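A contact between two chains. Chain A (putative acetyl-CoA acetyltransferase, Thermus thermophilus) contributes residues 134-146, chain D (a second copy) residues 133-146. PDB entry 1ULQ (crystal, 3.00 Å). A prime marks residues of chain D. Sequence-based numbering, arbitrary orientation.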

# COMPACT_ATOMS: atom_id res chain seq x y z
N PRO A 134 4.99 -6.40 12.92
CA PRO A 134 4.76 -7.61 12.12
C PRO A 134 5.97 -8.06 11.32
O PRO A 134 7.04 -7.45 11.34
CB PRO A 134 3.61 -7.21 11.20
CG PRO A 134 3.03 -5.96 11.83
CD PRO A 134 4.25 -5.27 12.35
N THR A 135 5.78 -9.17 10.63
CA THR A 135 6.78 -9.76 9.76
C THR A 135 6.02 -10.68 8.83
O THR A 135 5.10 -11.41 9.25
CB THR A 135 7.87 -10.52 10.54
OG1 THR A 135 8.97 -9.62 10.76
CG2 THR A 135 8.39 -11.72 9.75
N GLY A 136 6.39 -10.62 7.56
CA GLY A 136 5.71 -11.40 6.55
C GLY A 136 5.04 -10.48 5.54
O GLY A 136 4.63 -9.36 5.87
N ASN A 137 4.94 -10.95 4.30
CA ASN A 137 4.32 -10.19 3.23
C ASN A 137 2.83 -10.05 3.41
O ASN A 137 2.18 -10.94 3.97
CB ASN A 137 4.60 -10.86 1.90
CG ASN A 137 6.06 -10.86 1.54
OD1 ASN A 137 6.89 -10.34 2.29
ND2 ASN A 137 6.39 -11.43 0.39
N LEU A 138 2.28 -8.95 2.92
CA LEU A 138 0.86 -8.70 3.01
C LEU A 138 0.28 -8.65 1.60
O LEU A 138 1.02 -8.57 0.61
CB LEU A 138 0.62 -7.37 3.73
CG LEU A 138 0.98 -7.32 5.22
CD1 LEU A 138 1.50 -5.95 5.57
CD2 LEU A 138 -0.25 -7.66 6.07
N VAL A 139 -1.04 -8.72 1.49
CA VAL A 139 -1.66 -8.68 0.18
C VAL A 139 -2.51 -7.43 -0.00
O VAL A 139 -3.17 -6.98 0.93
CB VAL A 139 -2.56 -9.88 -0.05
CG1 VAL A 139 -3.02 -9.90 -1.49
CG2 VAL A 139 -1.83 -11.15 0.31
N MET A 140 -2.47 -6.85 -1.20
CA MET A 140 -3.29 -5.69 -1.49
C MET A 140 -4.38 -6.23 -2.41
O MET A 140 -4.13 -6.47 -3.59
CB MET A 140 -2.51 -4.60 -2.23
CG MET A 140 -1.56 -3.77 -1.37
SD MET A 140 -1.31 -2.03 -1.93
CE MET A 140 -0.70 -2.29 -3.57
N TYR A 141 -5.58 -6.45 -1.88
CA TYR A 141 -6.68 -6.97 -2.68
C TYR A 141 -7.26 -5.94 -3.66
O TYR A 141 -7.54 -4.80 -3.28
CB TYR A 141 -7.79 -7.50 -1.77
CG TYR A 141 -7.36 -8.61 -0.84
CD1 TYR A 141 -7.19 -8.37 0.52
CD2 TYR A 141 -7.17 -9.91 -1.30
CE1 TYR A 141 -6.86 -9.39 1.40
CE2 TYR A 141 -6.83 -10.95 -0.42
CZ TYR A 141 -6.69 -10.67 0.93
OH TYR A 141 -6.43 -11.67 1.83
N ASP A 142 -7.43 -6.34 -4.92
CA ASP A 142 -7.99 -5.44 -5.92
C ASP A 142 -9.50 -5.57 -5.83
O ASP A 142 -10.04 -6.59 -6.22
CB ASP A 142 -7.51 -5.81 -7.32
CG ASP A 142 -8.14 -4.95 -8.39
OD1 ASP A 142 -8.66 -3.87 -8.05
OD2 ASP A 142 -8.12 -5.34 -9.58
N THR A 143 -10.17 -4.54 -5.31
CA THR A 143 -11.63 -4.58 -5.14
C THR A 143 -12.42 -4.63 -6.45
O THR A 143 -13.64 -4.76 -6.42
CB THR A 143 -12.13 -3.37 -4.28
OG1 THR A 143 -11.99 -2.15 -5.01
CG2 THR A 143 -11.29 -3.26 -3.03
N THR A 144 -11.73 -4.54 -7.57
CA THR A 144 -12.37 -4.59 -8.88
C THR A 144 -12.79 -6.02 -9.12
O THR A 144 -13.79 -6.29 -9.76
CB THR A 144 -11.39 -4.22 -10.01
OG1 THR A 144 -10.88 -2.90 -9.79
CG2 THR A 144 -12.09 -4.28 -11.34
N LEU A 145 -12.02 -6.94 -8.56
CA LEU A 145 -12.28 -8.36 -8.75
C LEU A 145 -13.32 -8.99 -7.82
O LEU A 145 -14.28 -8.32 -7.41
CB LEU A 145 -10.93 -9.11 -8.70
CG LEU A 145 -9.84 -8.49 -9.59
CD1 LEU A 145 -8.58 -9.30 -9.49
CD2 LEU A 145 -10.30 -8.41 -11.04
N GLY A 146 -13.13 -10.27 -7.48
CA GLY A 146 -14.09 -10.98 -6.65
C GLY A 146 -13.75 -11.26 -5.21
O GLY A 146 -13.64 -10.34 -4.39
N PHE D 133 -5.32 1.30 -15.74
CA PHE D 133 -6.15 0.88 -14.63
C PHE D 133 -5.99 -0.61 -14.49
O PHE D 133 -6.71 -1.40 -15.09
CB PHE D 133 -7.59 1.31 -14.87
CG PHE D 133 -7.75 2.81 -14.93
CD1 PHE D 133 -7.27 3.53 -16.01
CD2 PHE D 133 -8.36 3.50 -13.89
CE1 PHE D 133 -7.40 4.90 -16.06
CE2 PHE D 133 -8.49 4.87 -13.94
CZ PHE D 133 -8.01 5.58 -15.03
N PRO D 134 -5.01 -1.01 -13.69
CA PRO D 134 -4.68 -2.40 -13.42
C PRO D 134 -5.83 -3.22 -12.84
O PRO D 134 -6.88 -2.70 -12.48
CB PRO D 134 -3.51 -2.29 -12.43
CG PRO D 134 -3.01 -0.88 -12.62
CD PRO D 134 -4.25 -0.11 -12.82
N THR D 135 -5.61 -4.53 -12.76
CA THR D 135 -6.55 -5.47 -12.20
C THR D 135 -5.65 -6.59 -11.68
O THR D 135 -4.64 -6.92 -12.30
CB THR D 135 -7.55 -6.03 -13.26
OG1 THR D 135 -7.12 -7.32 -13.71
CG2 THR D 135 -7.67 -5.07 -14.45
N GLY D 136 -6.02 -7.14 -10.53
CA GLY D 136 -5.22 -8.19 -9.94
C GLY D 136 -4.58 -7.70 -8.66
O GLY D 136 -4.21 -6.52 -8.55
N ASN D 137 -4.46 -8.60 -7.69
CA ASN D 137 -3.88 -8.26 -6.40
C ASN D 137 -2.40 -8.01 -6.55
O ASN D 137 -1.76 -8.50 -7.48
CB ASN D 137 -4.09 -9.39 -5.39
CG ASN D 137 -5.56 -9.70 -5.14
OD1 ASN D 137 -6.44 -8.85 -5.36
ND2 ASN D 137 -5.83 -10.91 -4.67
N LEU D 138 -1.86 -7.24 -5.62
CA LEU D 138 -0.44 -6.91 -5.60
C LEU D 138 0.15 -7.45 -4.32
O LEU D 138 -0.58 -7.87 -3.42
CB LEU D 138 -0.24 -5.40 -5.66
CG LEU D 138 -0.81 -4.73 -6.91
CD1 LEU D 138 -0.64 -3.22 -6.79
CD2 LEU D 138 -0.10 -5.28 -8.14
N VAL D 139 1.47 -7.43 -4.23
CA VAL D 139 2.14 -7.91 -3.03
C VAL D 139 2.92 -6.80 -2.37
O VAL D 139 3.51 -5.95 -3.05
CB VAL D 139 3.13 -9.03 -3.33
CG1 VAL D 139 3.73 -9.53 -2.05
CG2 VAL D 139 2.44 -10.15 -4.06
N MET D 140 2.90 -6.78 -1.05
CA MET D 140 3.68 -5.79 -0.34
C MET D 140 4.83 -6.60 0.24
O MET D 140 4.63 -7.37 1.19
CB MET D 140 2.86 -5.13 0.77
CG MET D 140 1.69 -4.32 0.27
SD MET D 140 0.94 -3.34 1.59
CE MET D 140 -0.16 -4.53 2.26
N TYR D 141 6.03 -6.45 -0.33
CA TYR D 141 7.19 -7.19 0.15
C TYR D 141 7.74 -6.60 1.45
O TYR D 141 7.93 -5.39 1.55
CB TYR D 141 8.31 -7.18 -0.91
CG TYR D 141 7.93 -7.82 -2.24
CD1 TYR D 141 7.26 -7.09 -3.21
CD2 TYR D 141 8.20 -9.16 -2.49
CE1 TYR D 141 6.85 -7.68 -4.40
CE2 TYR D 141 7.79 -9.75 -3.68
CZ TYR D 141 7.11 -9.01 -4.63
OH TYR D 141 6.67 -9.60 -5.80
N ASP D 142 7.99 -7.47 2.44
CA ASP D 142 8.54 -7.03 3.73
C ASP D 142 10.07 -7.01 3.62
O ASP D 142 10.71 -8.05 3.63
CB ASP D 142 8.10 -7.99 4.83
CG ASP D 142 8.75 -7.69 6.17
OD1 ASP D 142 8.99 -6.49 6.45
OD2 ASP D 142 8.99 -8.66 6.94
N THR D 143 10.66 -5.81 3.51
CA THR D 143 12.10 -5.66 3.35
C THR D 143 12.91 -6.14 4.55
O THR D 143 14.14 -6.09 4.52
CB THR D 143 12.48 -4.21 3.06
OG1 THR D 143 12.11 -3.40 4.17
CG2 THR D 143 11.77 -3.70 1.83
N THR D 144 12.24 -6.60 5.59
CA THR D 144 12.92 -7.12 6.78
C THR D 144 13.46 -8.49 6.41
O THR D 144 14.52 -8.90 6.89
CB THR D 144 11.95 -7.29 7.96
OG1 THR D 144 11.50 -6.01 8.40
CG2 THR D 144 12.63 -8.02 9.10
N LEU D 145 12.73 -9.17 5.54
CA LEU D 145 13.09 -10.52 5.09
C LEU D 145 14.12 -10.56 3.95
O LEU D 145 14.97 -9.67 3.83
CB LEU D 145 11.83 -11.29 4.68
CG LEU D 145 10.57 -11.24 5.58
CD1 LEU D 145 9.60 -12.32 5.12
CD2 LEU D 145 10.90 -11.48 7.04
N GLY D 146 14.03 -11.59 3.12
CA GLY D 146 14.99 -11.75 2.04
C GLY D 146 14.61 -11.49 0.61
O GLY D 146 14.47 -10.33 0.20

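Strands 138–142 of the two copies pair antiparallel about Val139 and Val139′; the two stretches together bury 917 Å², both sides summed. At the start of the chain A segment, Thr135 lays its CG2 methyl 3.7 Å from Leu145′ CD2. Gly136 N follows with a weak hydrogen bond to Asp142′ OD2 (3.3 Å); its backbone angles would jam a CB against the preceding carbonyl, so glycine fits here. Asn137 points sideways at CB but bends its amide inward, where OD1 accepts from Asp142′ N (3.1 Å) and so extends the ladder beyond the backbone pairs.

Leu138 pairs with Met140′ through two hydrogen bonds: its O accepts from Met140′ N at 3.1 Å, and its N gives a weak bond to Met140′ O at 3.3 Å. On the face shared by Leu138, Met140 and their counterparts, Leu138 CB meets Met140′ CE at 3.3 Å. Val139 faces the other side, in a non-hydrogen-bonded pair with Val139′. Met140 N and O bond Leu138′ O and N respectively, both at 3.1 Å. Its side chain is buried, with CG 3.7 Å from Met140′ CG and CE 3.4 Å from Leu138′ CD1.

The CA-to-CB bond of Tyr141 points away overall, though CB touches chain D. Asp142 N donates to Asn137′ OD1 (2.7 Å), while OD2 accepts from Gly136′ N (2.9 Å). It also opens a type I turn that brings Leu145 CD1 within 3.5 Å of Gly136′ N.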